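Local structure of cytochrome c' (Rubrivivax gelatinosus, 2J8W) at residues I45-L56 / F89-G100; L56-D64 / V75-A86. The protein is a high-spin c-type cytochrome that binds one heme c without a sixth iron ligand and transfers electrons, although its exact function is not known. All coordinates share one frame; numbering follows the deposited sequence. Where two conformers were deposited one is given.

Contact 1: residues I45-L56 / F89-G100; sequences IALVSTLSKLPL and FAAAVDKLDAAG. With HEC (heme c), chain C.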
loop_
_atom_site.group_PDB
_atom_site.type_symbol
_atom_site.label_atom_id
_atom_site.label_comp_id
_atom_site.label_asym_id
_atom_site.label_seq_id
_atom_site.Cartn_x
_atom_site.Cartn_y
_atom_site.Cartn_z
ATOM N N ILE A 45 -4.794 8.995 8.270
ATOM C CA ILE A 45 -5.492 9.670 7.199
ATOM C C ILE A 45 -4.604 9.976 6.005
ATOM O O ILE A 45 -4.986 9.760 4.865
ATOM C CB ILE A 45 -6.201 10.938 7.714
ATOM C CG1 ILE A 45 -7.394 10.541 8.581
ATOM C CG2 ILE A 45 -6.642 11.802 6.577
ATOM C CD1 ILE A 45 -7.991 11.763 9.338
ATOM N N ALA A 46 -3.390 10.428 6.290
ATOM C CA ALA A 46 -2.451 10.734 5.218
ATOM C C ALA A 46 -2.144 9.478 4.407
ATOM O O ALA A 46 -2.046 9.526 3.174
ATOM C CB ALA A 46 -1.182 11.364 5.759
ATOM N N LEU A 47 -1.990 8.346 5.084
ATOM C CA LEU A 47 -1.758 7.084 4.397
ATOM C C LEU A 47 -2.980 6.668 3.575
ATOM O O LEU A 47 -2.831 6.259 2.436
ATOM C CB LEU A 47 -1.419 5.936 5.387
ATOM C CG LEU A 47 -0.005 5.823 5.950
ATOM C CD1 LEU A 47 0.156 4.851 7.108
ATOM C CD2 LEU A 47 0.928 5.391 4.820
ATOM N N VAL A 48 -4.171 6.785 4.150
ATOM C CA VAL A 48 -5.389 6.499 3.382
ATOM C C VAL A 48 -5.428 7.349 2.132
ATOM O O VAL A 48 -5.716 6.875 1.055
ATOM C CB VAL A 48 -6.651 6.678 4.255
ATOM C CG1 VAL A 48 -7.896 6.636 3.394
ATOM C CG2 VAL A 48 -6.701 5.619 5.356
ATOM N N SER A 49 -5.149 8.630 2.278
ATOM C CA SER A 49 -5.192 9.523 1.132
ATOM C C SER A 49 -4.214 9.106 0.042
ATOM O O SER A 49 -4.572 9.004 -1.132
ATOM C CB SER A 49 -4.925 10.953 1.588
ATOM O OG SER A 49 -5.047 11.827 0.474
ATOM N N THR A 50 -2.978 8.858 0.416
ATOM C CA THR A 50 -1.979 8.373 -0.542
ATOM C C THR A 50 -2.432 7.073 -1.217
ATOM O O THR A 50 -2.394 6.923 -2.445
ATOM C CB THR A 50 -0.651 8.210 0.170
ATOM O OG1 THR A 50 -0.231 9.508 0.614
ATOM C CG2 THR A 50 0.441 7.556 -0.701
ATOM N N LEU A 51 -2.828 6.114 -0.402
ATOM C CA LEU A 51 -3.221 4.812 -0.941
ATOM C C LEU A 51 -4.464 4.865 -1.802
ATOM O O LEU A 51 -4.612 4.065 -2.735
ATOM C CB LEU A 51 -3.427 3.823 0.211
ATOM C CG LEU A 51 -2.215 3.415 1.051
ATOM C CD1 LEU A 51 -2.663 2.834 2.383
ATOM C CD2 LEU A 51 -1.332 2.450 0.290
ATOM N N SER A 52 -5.362 5.789 -1.494
ATOM C CA SER A 52 -6.656 5.858 -2.165
ATOM C C SER A 52 -6.513 6.141 -3.625
ATOM O O SER A 52 -7.446 5.871 -4.376
ATOM C CB SER A 52 -7.558 6.920 -1.584
ATOM O OG SER A 52 -7.102 8.220 -1.903
ATOM N N LYS A 53 -5.358 6.695 -4.017
ATOM C CA LYS A 53 -5.079 7.071 -5.411
ATOM C C LYS A 53 -4.556 5.904 -6.243
ATOM O O LYS A 53 -4.272 6.070 -7.433
ATOM C CB LYS A 53 -4.072 8.242 -5.437
ATOM C CG LYS A 53 -4.650 9.477 -4.697
ATOM C CD LYS A 53 -3.688 10.558 -4.431
ATOM C CE LYS A 53 -4.401 11.736 -3.838
ATOM N NZ LYS A 53 -3.420 12.796 -3.508
ATOM N N LEU A 54 -4.367 4.754 -5.611
ATOM C CA LEU A 54 -3.748 3.612 -6.272
ATOM C C LEU A 54 -4.715 2.556 -6.880
ATOM O O LEU A 54 -4.514 2.170 -8.017
ATOM C CB LEU A 54 -2.762 2.911 -5.321
ATOM C CG LEU A 54 -1.713 3.810 -4.660
ATOM C CD1 LEU A 54 -0.756 2.988 -3.854
ATOM C CD2 LEU A 54 -0.992 4.639 -5.784
ATOM N N PRO A 55 -5.662 1.981 -6.131
ATOM C CA PRO A 55 -6.293 0.771 -6.668
ATOM C C PRO A 55 -7.126 0.997 -7.913
ATOM O O PRO A 55 -7.301 0.068 -8.707
ATOM C CB PRO A 55 -7.156 0.287 -5.514
ATOM C CG PRO A 55 -7.397 1.520 -4.652
ATOM C CD PRO A 55 -6.151 2.333 -4.786
ATOM N N LEU A 56 -7.737 2.173 -8.033
ATOM C CA LEU A 56 -8.680 2.415 -9.119
ATOM C C LEU A 56 -7.942 2.657 -10.432
ATOM O O LEU A 56 -8.585 2.692 -11.461
ATOM C CB LEU A 56 -9.724 3.475 -8.695
ATOM C CG LEU A 56 -10.556 3.036 -7.469
ATOM C CD1 LEU A 56 -11.247 4.129 -6.691
ATOM C CD2 LEU A 56 -11.622 1.986 -7.885
ATOM N N PHE A 89 -15.876 8.467 -3.980
ATOM C CA PHE A 89 -14.842 8.088 -3.016
ATOM C C PHE A 89 -13.734 9.144 -2.982
ATOM O O PHE A 89 -13.314 9.576 -1.896
ATOM C CB PHE A 89 -14.305 6.729 -3.440
ATOM C CG PHE A 89 -13.139 6.227 -2.628
ATOM C CD1 PHE A 89 -13.223 6.086 -1.251
ATOM C CD2 PHE A 89 -11.950 5.902 -3.259
ATOM C CE1 PHE A 89 -12.156 5.612 -0.533
ATOM C CE2 PHE A 89 -10.885 5.390 -2.513
ATOM C CZ PHE A 89 -11.007 5.250 -1.167
ATOM N N ALA A 90 -13.219 9.554 -4.133
ATOM C CA ALA A 90 -12.140 10.547 -4.134
ATOM C C ALA A 90 -12.563 11.853 -3.445
ATOM O O ALA A 90 -11.780 12.497 -2.714
ATOM C CB ALA A 90 -11.667 10.841 -5.556
ATOM N N ALA A 91 -13.797 12.271 -3.658
ATOM C CA ALA A 91 -14.291 13.491 -3.025
ATOM C C ALA A 91 -14.352 13.351 -1.507
ATOM O O ALA A 91 -13.997 14.285 -0.784
ATOM C CB ALA A 91 -15.692 13.826 -3.581
ATOM N N ALA A 92 -14.797 12.195 -1.026
ATOM C CA ALA A 92 -14.874 11.928 0.404
ATOM C C ALA A 92 -13.479 11.884 0.997
ATOM O O ALA A 92 -13.257 12.414 2.076
ATOM C CB ALA A 92 -15.624 10.622 0.645
ATOM N N VAL A 93 -12.535 11.247 0.309
ATOM C CA VAL A 93 -11.172 11.163 0.821
ATOM C C VAL A 93 -10.551 12.554 0.870
ATOM O O VAL A 93 -9.793 12.860 1.771
ATOM C CB VAL A 93 -10.332 10.163 0.010
ATOM C CG1 VAL A 93 -8.825 10.318 0.344
ATOM C CG2 VAL A 93 -10.871 8.713 0.169
ATOM N N ASP A 94 -10.868 13.427 -0.077
ATOM C CA ASP A 94 -10.371 14.785 -0.009
ATOM C C ASP A 94 -10.831 15.447 1.288
ATOM O O ASP A 94 -10.067 16.165 1.944
ATOM C CB ASP A 94 -10.898 15.616 -1.189
ATOM C CG ASP A 94 -10.194 15.346 -2.486
ATOM O OD1 ASP A 94 -9.115 14.733 -2.473
ATOM O OD2 ASP A 94 -10.736 15.813 -3.538
ATOM N N LYS A 95 -12.089 15.283 1.622
ATOM C CA LYS A 95 -12.599 15.819 2.880
ATOM C C LYS A 95 -11.939 15.185 4.091
ATOM O O LYS A 95 -11.677 15.866 5.079
ATOM C CB LYS A 95 -14.099 15.630 2.969
ATOM C CG LYS A 95 -14.864 16.421 1.973
ATOM C CD LYS A 95 -16.347 16.216 2.236
ATOM C CE LYS A 95 -17.217 17.364 1.826
ATOM N NZ LYS A 95 -18.520 17.248 2.534
ATOM N N LEU A 96 -11.676 13.889 4.029
ATOM C CA LEU A 96 -10.986 13.216 5.105
ATOM C C LEU A 96 -9.606 13.775 5.290
ATOM O O LEU A 96 -9.161 14.047 6.408
ATOM C CB LEU A 96 -10.917 11.707 4.857
ATOM C CG LEU A 96 -10.355 10.829 5.982
ATOM C CD1 LEU A 96 -11.271 10.825 7.220
ATOM C CD2 LEU A 96 -10.112 9.402 5.450
ATOM N N ASP A 97 -8.892 13.965 4.189
ATOM C CA ASP A 97 -7.524 14.526 4.210
ATOM C C ASP A 97 -7.566 15.918 4.891
ATOM O O ASP A 97 -6.779 16.219 5.776
ATOM C CB ASP A 97 -7.004 14.561 2.729
ATOM C CG ASP A 97 -5.559 15.025 2.541
ATOM O OD1 ASP A 97 -5.248 16.105 2.987
ATOM O OD2 ASP A 97 -4.799 14.355 1.809
ATOM N N ALA A 98 -8.506 16.763 4.479
ATOM C CA ALA A 98 -8.620 18.096 5.036
ATOM C C ALA A 98 -8.898 18.021 6.542
ATOM O O ALA A 98 -8.343 18.784 7.345
ATOM C CB ALA A 98 -9.704 18.879 4.310
ATOM N N ALA A 99 -9.762 17.098 6.924
ATOM C CA ALA A 99 -10.114 16.912 8.326
ATOM C C ALA A 99 -8.904 16.483 9.148
ATOM O O ALA A 99 -8.720 16.928 10.276
ATOM C CB ALA A 99 -11.246 15.929 8.468
ATOM N N GLY A 100 -8.096 15.572 8.621
ATOM C CA GLY A 100 -6.896 15.133 9.310
ATOM C C GLY A 100 -5.960 16.288 9.600
ATOM O O GLY A 100 -5.324 16.346 10.633
HETATM FE FE HEC C . -13.144 -1.769 -2.030
HETATM C CHA HEC C . -12.031 -4.931 -2.777
HETATM C CHB HEC C . -11.992 -2.105 1.122
HETATM C CHC HEC C . -13.510 1.614 -1.515
HETATM C CHD HEC C . -14.183 -1.369 -5.260
HETATM N NA HEC C . -12.175 -3.226 -1.045
HETATM C C1A HEC C . -11.845 -4.498 -1.484
HETATM C C2A HEC C . -11.279 -5.268 -0.409
HETATM C C3A HEC C . -11.268 -4.480 0.681
HETATM C C4A HEC C . -11.812 -3.193 0.289
HETATM C CMA HEC C . -10.732 -4.790 2.079
HETATM C CAA HEC C . -10.805 -6.715 -0.511
HETATM C CBA HEC C . -9.368 -6.804 -0.960
HETATM C CGA HEC C . -8.927 -8.299 -0.878
HETATM O O1A HEC C . -9.628 -9.178 -0.287
HETATM O O2A HEC C . -7.855 -8.726 -1.409
HETATM N NB HEC C . -12.764 -0.447 -0.499
HETATM C C1B HEC C . -12.434 -0.862 0.752
HETATM C C2B HEC C . -12.534 0.269 1.643
HETATM C C3B HEC C . -12.939 1.315 0.912
HETATM C C4B HEC C . -13.086 0.880 -0.457
HETATM C CMB HEC C . -12.273 0.259 3.158
HETATM C CAB HEC C . -13.177 2.747 1.364
HETATM C CBB HEC C . -12.243 3.381 2.238
HETATM N NC HEC C . -13.668 -0.221 -3.147
HETATM C C1C HEC C . -13.821 1.103 -2.758
HETATM C C2C HEC C . -14.408 1.902 -3.806
HETATM C C3C HEC C . -14.588 1.075 -4.865
HETATM C C4C HEC C . -14.164 -0.262 -4.463
HETATM C CMC HEC C . -14.695 3.400 -3.699
HETATM C CAC HEC C . -15.170 1.415 -6.275
HETATM C CBC HEC C . -15.137 2.716 -6.749
HETATM N ND HEC C . -13.101 -2.935 -3.723
HETATM C C1D HEC C . -13.663 -2.577 -4.950
HETATM C C2D HEC C . -13.588 -3.702 -5.855
HETATM C C3D HEC C . -12.928 -4.764 -5.116
HETATM C C4D HEC C . -12.637 -4.238 -3.789
HETATM C CMD HEC C . -14.095 -3.753 -7.281
HETATM C CAD HEC C . -12.542 -6.126 -5.620
HETATM C CBD HEC C . -11.096 -6.068 -6.141
HETATM C CGD HEC C . -10.710 -7.417 -6.733
HETATM O O1D HEC C . -10.134 -7.418 -7.845
HETATM O O2D HEC C . -10.927 -8.491 -6.066
HETATM O O HOH W 1 -7.119 13.041 -1.020
#
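I45 packs obliquely across L96 at one end of a nearly antiparallel helix pair, whose local axes approach to 9.1 Å at a crossing angle of -152°. CG2 of I45 is 3.9 Å from CG of L96. The torsion that sets CG1 of I45 beside the backbone N (chi1 -71°) turns CG2 to the carbonyl O of L96, at 3.4 Å. CD1 of I45 rests 3.5 Å from CA of G100; a CB on G100 would collide with CG2 of I45, so the glycine allows the close approach. V48 meets CD2 of L96 through CG1, and CG1 of V93 lies against the backbone of S49.

At the polar margin, OG of S49 donates to the anti lone pair of OD2 of D97 at 2.9 Å, and a water donates both to this OG and to OD1 of D94. OD1 of D97 forms a salt bridge with K101. Separately, OG of S52 turns back to the carbonyl O of S49, 2.8 Å away, which gives the proton of this buried hydroxyl an acceptor in the same segment.

Toward the heme the F89 ring takes over the packing. CB of S52 and CD1 of L56 approach it obliquely, the latter 3.9 Å from CD2 of F89. One face of this ring is turned to the heme edge at CHC, and CG2 of V93 lies over the opposite face.

Helices 38-52 and 79-102 of the four-helix bundle are joined here. L51 and P55 pack on helix 5-30, A92 and A99 on helix 105-126, and L51 also meets L51 of the second subunit.

Contact 2: residues L56-D64 / V75-A86; sequences LTAFGPGTD and VWSDAAGFKAAA. With HEC (heme c), chain C.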
loop_
_atom_site.group_PDB
_atom_site.type_symbol
_atom_site.label_atom_id
_atom_site.label_comp_id
_atom_site.label_asym_id
_atom_site.label_seq_id
_atom_site.Cartn_x
_atom_site.Cartn_y
_atom_site.Cartn_z
ATOM N N LEU A 56 -7.737 2.173 -8.033
ATOM C CA LEU A 56 -8.680 2.415 -9.119
ATOM C C LEU A 56 -7.942 2.657 -10.432
ATOM O O LEU A 56 -8.585 2.692 -11.461
ATOM C CB LEU A 56 -9.724 3.475 -8.695
ATOM C CG LEU A 56 -10.556 3.036 -7.469
ATOM C CD1 LEU A 56 -11.247 4.129 -6.691
ATOM C CD2 LEU A 56 -11.622 1.986 -7.885
ATOM N N THR A 57 -6.613 2.702 -10.406
ATOM C CA THR A 57 -5.755 2.736 -11.575
ATOM C C THR A 57 -5.471 1.363 -12.150
ATOM O O THR A 57 -4.830 1.233 -13.183
ATOM C CB THR A 57 -4.375 3.406 -11.278
ATOM O OG1 THR A 57 -3.557 2.555 -10.462
ATOM C CG2 THR A 57 -4.502 4.813 -10.635
ATOM N N ALA A 58 -5.969 0.327 -11.495
ATOM C CA ALA A 58 -5.593 -1.089 -11.770
ATOM C C ALA A 58 -6.817 -1.940 -12.191
ATOM O O ALA A 58 -6.857 -3.139 -11.975
ATOM C CB ALA A 58 -4.871 -1.674 -10.575
ATOM N N PHE A 59 -7.800 -1.288 -12.810
ATOM C CA PHE A 59 -8.988 -1.945 -13.382
ATOM C C PHE A 59 -9.033 -1.703 -14.905
ATOM O O PHE A 59 -10.099 -1.472 -15.479
ATOM C CB PHE A 59 -10.298 -1.477 -12.737
ATOM C CG PHE A 59 -10.502 -1.913 -11.315
ATOM C CD1 PHE A 59 -11.212 -3.064 -11.023
ATOM C CD2 PHE A 59 -10.033 -1.139 -10.262
ATOM C CE1 PHE A 59 -11.439 -3.436 -9.711
ATOM C CE2 PHE A 59 -10.263 -1.496 -8.964
ATOM C CZ PHE A 59 -10.934 -2.642 -8.669
ATOM N N GLY A 60 -7.876 -1.769 -15.539
ATOM C CA GLY A 60 -7.779 -1.598 -16.966
ATOM C C GLY A 60 -8.397 -2.721 -17.755
ATOM O O GLY A 60 -8.883 -3.724 -17.216
ATOM N N PRO A 61 -8.386 -2.570 -19.095
ATOM C CA PRO A 61 -8.919 -3.605 -19.973
ATOM C C PRO A 61 -8.274 -4.973 -19.687
ATOM O O PRO A 61 -7.063 -5.035 -19.509
ATOM C CB PRO A 61 -8.562 -3.085 -21.371
ATOM C CG PRO A 61 -8.183 -1.721 -21.216
ATOM C CD PRO A 61 -7.865 -1.406 -19.841
ATOM N N GLY A 62 -9.087 -6.020 -19.639
ATOM C CA GLY A 62 -8.604 -7.387 -19.542
ATOM C C GLY A 62 -8.162 -7.808 -18.159
ATOM O O GLY A 62 -7.571 -8.863 -17.974
ATOM N N THR A 63 -8.437 -6.979 -17.139
ATOM C CA THR A 63 -8.043 -7.302 -15.760
ATOM C C THR A 63 -9.204 -7.868 -14.946
ATOM O O THR A 63 -9.228 -7.731 -13.716
ATOM C CB THR A 63 -7.412 -6.082 -15.076
ATOM O OG1 THR A 63 -8.401 -5.043 -14.904
ATOM C CG2 THR A 63 -6.190 -5.576 -15.839
ATOM N N ASP A 64 -10.133 -8.581 -15.580
ATOM C CA ASP A 64 -11.402 -8.961 -14.956
ATOM C C ASP A 64 -11.468 -10.395 -14.518
ATOM O O ASP A 64 -12.443 -10.806 -13.893
ATOM C CB ASP A 64 -12.597 -8.693 -15.901
ATOM C CG ASP A 64 -12.552 -9.526 -17.170
ATOM O OD1 ASP A 64 -11.515 -9.460 -17.860
ATOM O OD2 ASP A 64 -13.573 -10.204 -17.444
ATOM N N VAL A 75 -18.072 -3.662 -13.382
ATOM C CA VAL A 75 -16.945 -2.725 -13.391
ATOM C C VAL A 75 -16.584 -2.274 -14.801
ATOM O O VAL A 75 -16.311 -1.092 -15.029
ATOM C CB VAL A 75 -15.715 -3.353 -12.707
ATOM C CG1 VAL A 75 -14.472 -2.475 -12.922
ATOM C CG2 VAL A 75 -15.945 -3.523 -11.193
ATOM N N TRP A 76 -16.590 -3.232 -15.739
ATOM C CA TRP A 76 -16.279 -2.988 -17.165
ATOM C C TRP A 76 -17.502 -2.701 -18.032
ATOM O O TRP A 76 -17.420 -1.860 -18.887
ATOM C CB TRP A 76 -15.456 -4.151 -17.745
ATOM C CG TRP A 76 -14.120 -4.227 -17.063
ATOM C CD1 TRP A 76 -12.971 -3.567 -17.414
ATOM C CD2 TRP A 76 -13.824 -4.973 -15.885
ATOM N NE1 TRP A 76 -11.973 -3.843 -16.471
ATOM C CE2 TRP A 76 -12.477 -4.725 -15.556
ATOM C CE3 TRP A 76 -14.569 -5.823 -15.079
ATOM C CZ2 TRP A 76 -11.865 -5.305 -14.434
ATOM C CZ3 TRP A 76 -13.973 -6.374 -13.968
ATOM C CH2 TRP A 76 -12.628 -6.134 -13.676
ATOM N N SER A 77 -18.613 -3.310 -17.688
ATOM C CA SER A 77 -19.814 -3.172 -18.503
ATOM C C SER A 77 -20.670 -1.969 -18.056
ATOM O O SER A 77 -21.506 -1.494 -18.822
ATOM C CB SER A 77 -20.595 -4.454 -18.486
ATOM O OG SER A 77 -21.408 -4.486 -17.370
ATOM N N ASP A 78 -20.454 -1.441 -16.840
ATOM C CA ASP A 78 -21.034 -0.146 -16.426
ATOM C C ASP A 78 -19.901 0.788 -16.004
ATOM O O ASP A 78 -19.798 1.214 -14.820
ATOM C CB ASP A 78 -22.013 -0.330 -15.276
ATOM C CG ASP A 78 -22.632 0.977 -14.784
ATOM O OD1 ASP A 78 -22.613 2.008 -15.498
ATOM O OD2 ASP A 78 -23.141 0.938 -13.647
ATOM N N ALA A 79 -19.062 1.134 -16.965
ATOM C CA ALA A 79 -17.887 1.957 -16.673
ATOM C C ALA A 79 -18.261 3.343 -16.142
ATOM O O ALA A 79 -17.560 3.891 -15.286
ATOM C CB ALA A 79 -17.003 2.062 -17.876
ATOM N N ALA A 80 -19.333 3.939 -16.630
ATOM C CA ALA A 80 -19.790 5.227 -16.099
ATOM C C ALA A 80 -20.189 5.145 -14.623
ATOM O O ALA A 80 -19.878 6.048 -13.800
ATOM C CB ALA A 80 -20.972 5.752 -16.918
ATOM N N GLY A 81 -20.855 4.060 -14.255
ATOM C CA GLY A 81 -21.285 3.831 -12.897
ATOM C C GLY A 81 -20.069 3.639 -12.011
ATOM O O GLY A 81 -19.997 4.195 -10.887
ATOM N N PHE A 82 -19.099 2.865 -12.503
ATOM C CA PHE A 82 -17.875 2.622 -11.731
ATOM C C PHE A 82 -17.112 3.925 -11.521
ATOM O O PHE A 82 -16.610 4.207 -10.395
ATOM C CB PHE A 82 -16.986 1.590 -12.424
ATOM C CG PHE A 82 -15.890 1.060 -11.527
ATOM C CD1 PHE A 82 -16.213 0.318 -10.424
ATOM C CD2 PHE A 82 -14.561 1.274 -11.825
ATOM C CE1 PHE A 82 -15.223 -0.170 -9.578
ATOM C CE2 PHE A 82 -13.551 0.778 -10.967
ATOM C CZ PHE A 82 -13.902 0.048 -9.888
ATOM N N LYS A 83 -17.002 4.746 -12.554
ATOM C CA LYS A 83 -16.291 6.046 -12.460
ATOM C C LYS A 83 -17.002 6.982 -11.486
ATOM O O LYS A 83 -16.335 7.705 -10.701
ATOM C CB LYS A 83 -16.188 6.703 -13.853
ATOM C CG LYS A 83 -15.659 8.113 -13.864
ATOM C CD LYS A 83 -14.186 8.216 -13.645
ATOM C CE LYS A 83 -13.712 9.652 -13.822
ATOM N NZ LYS A 83 -14.425 10.361 -14.930
ATOM N N ALA A 84 -18.332 6.975 -11.493
ATOM C CA ALA A 84 -19.091 7.822 -10.559
ATOM C C ALA A 84 -18.800 7.379 -9.132
ATOM O O ALA A 84 -18.613 8.208 -8.212
ATOM C CB ALA A 84 -20.620 7.785 -10.862
ATOM N N ALA A 85 -18.765 6.072 -8.946
ATOM C CA ALA A 85 -18.434 5.530 -7.628
ATOM C C ALA A 85 -17.016 5.900 -7.153
ATOM O O ALA A 85 -16.788 6.247 -5.987
ATOM C CB ALA A 85 -18.638 3.990 -7.614
ATOM N N ALA A 86 -16.077 5.823 -8.061
ATOM C CA ALA A 86 -14.686 6.216 -7.808
ATOM C C ALA A 86 -14.575 7.691 -7.473
ATOM O O ALA A 86 -13.873 8.080 -6.521
ATOM C CB ALA A 86 -13.823 5.890 -9.034
HETATM FE FE HEC C . -13.144 -1.769 -2.030
HETATM C CHA HEC C . -12.031 -4.931 -2.777
HETATM C CHB HEC C . -11.992 -2.105 1.122
HETATM C CHC HEC C . -13.510 1.614 -1.515
HETATM C CHD HEC C . -14.183 -1.369 -5.260
HETATM N NA HEC C . -12.175 -3.226 -1.045
HETATM C C1A HEC C . -11.845 -4.498 -1.484
HETATM C C2A HEC C . -11.279 -5.268 -0.409
HETATM C C3A HEC C . -11.268 -4.480 0.681
HETATM C C4A HEC C . -11.812 -3.193 0.289
HETATM C CMA HEC C . -10.732 -4.790 2.079
HETATM C CAA HEC C . -10.805 -6.715 -0.511
HETATM C CBA HEC C . -9.368 -6.804 -0.960
HETATM C CGA HEC C . -8.927 -8.299 -0.878
HETATM O O1A HEC C . -9.628 -9.178 -0.287
HETATM O O2A HEC C . -7.855 -8.726 -1.409
HETATM N NB HEC C . -12.764 -0.447 -0.499
HETATM C C1B HEC C . -12.434 -0.862 0.752
HETATM C C2B HEC C . -12.534 0.269 1.643
HETATM C C3B HEC C . -12.939 1.315 0.912
HETATM C C4B HEC C . -13.086 0.880 -0.457
HETATM C CMB HEC C . -12.273 0.259 3.158
HETATM C CAB HEC C . -13.177 2.747 1.364
HETATM C CBB HEC C . -12.243 3.381 2.238
HETATM N NC HEC C . -13.668 -0.221 -3.147
HETATM C C1C HEC C . -13.821 1.103 -2.758
HETATM C C2C HEC C . -14.408 1.902 -3.806
HETATM C C3C HEC C . -14.588 1.075 -4.865
HETATM C C4C HEC C . -14.164 -0.262 -4.463
HETATM C CMC HEC C . -14.695 3.400 -3.699
HETATM C CAC HEC C . -15.170 1.415 -6.275
HETATM C CBC HEC C . -15.137 2.716 -6.749
HETATM N ND HEC C . -13.101 -2.935 -3.723
HETATM C C1D HEC C . -13.663 -2.577 -4.950
HETATM C C2D HEC C . -13.588 -3.702 -5.855
HETATM C C3D HEC C . -12.928 -4.764 -5.116
HETATM C C4D HEC C . -12.637 -4.238 -3.789
HETATM C CMD HEC C . -14.095 -3.753 -7.281
HETATM C CAD HEC C . -12.542 -6.126 -5.620
HETATM C CBD HEC C . -11.096 -6.068 -6.141
HETATM C CGD HEC C . -10.710 -7.417 -6.733
HETATM O O1D HEC C . -10.134 -7.418 -7.845
HETATM O O2D HEC C . -10.927 -8.491 -6.066
#
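The heme pocket of the cytochrome c' bundle is partly walled by this contact, in which the loop after helix 38-52 folds against helix 74-77 and the start of helix 79-102. F59 and F82 form an edge-to-face pair, their centroids 5.1 Å apart and planes at 63°. CG of F82 stands opposite the backbone N (chi1 -166°), which carries the ring from the helix to the heme and sets CZ over the centre of the F59 face. L56 brings CD2 to within 3.6 Å of CZ of F82, and its CD1 touches CB of A86. CE1 of F59 lies 3.6 Å from the heme methyl CMD, while CE1 of F82 approaches CAC of the heme.

W76 fastens the outer part of the loop. Its indole NE1 donates to O of G60 at 3.2 Å, with an N-H...O angle of 145°, from above the carbonyl plane; a second, weak bond runs to O of F59. The same G60 oxygen accepts from N and OG1 of T63, closing the type II turn 60-63. CB of D64 makes a CH-pi contact, 3.4 Å from the centroid of the indole's six-membered ring, and CG1 of V75 covers the opposite face. An alanine in place of W76 removes both bonds and the ring against CB of D64, which would probably leave the 60-63 turn loosely tied to helix 74-77.

D78 starts helix 79-102 as its N-cap, OD1 accepting from N of G81. R12 of helix 5-30 hydrogen-bonds to O of A58 and O of T63, and on helix 105-126 F126 makes an edge-to-face pair with F82.

Overall arrangement
Contact 1 is buried, its centre about 7 Å from the centre of the chain's fold, whereas contact 2, centred about 19 Å from contact 1, is only partly buried. Both draw on helix 79-102: contact 1 uses its later turns, facing helix 38-52, and contact 2 its first turns, facing the loop that follows that helix. L56 belongs to both, and each reaches the heme. Their chemistry differs accordingly. Contact 1 is mainly aliphatic, with a serine-carboxylate and water-linked margin and a single ring, F89, at its heme end; contact 2 depends on three rings, F59, W76 and F82, with aliphatic side chains between. Contact 1 also has residues that meet the second subunit, which does not touch contact 2.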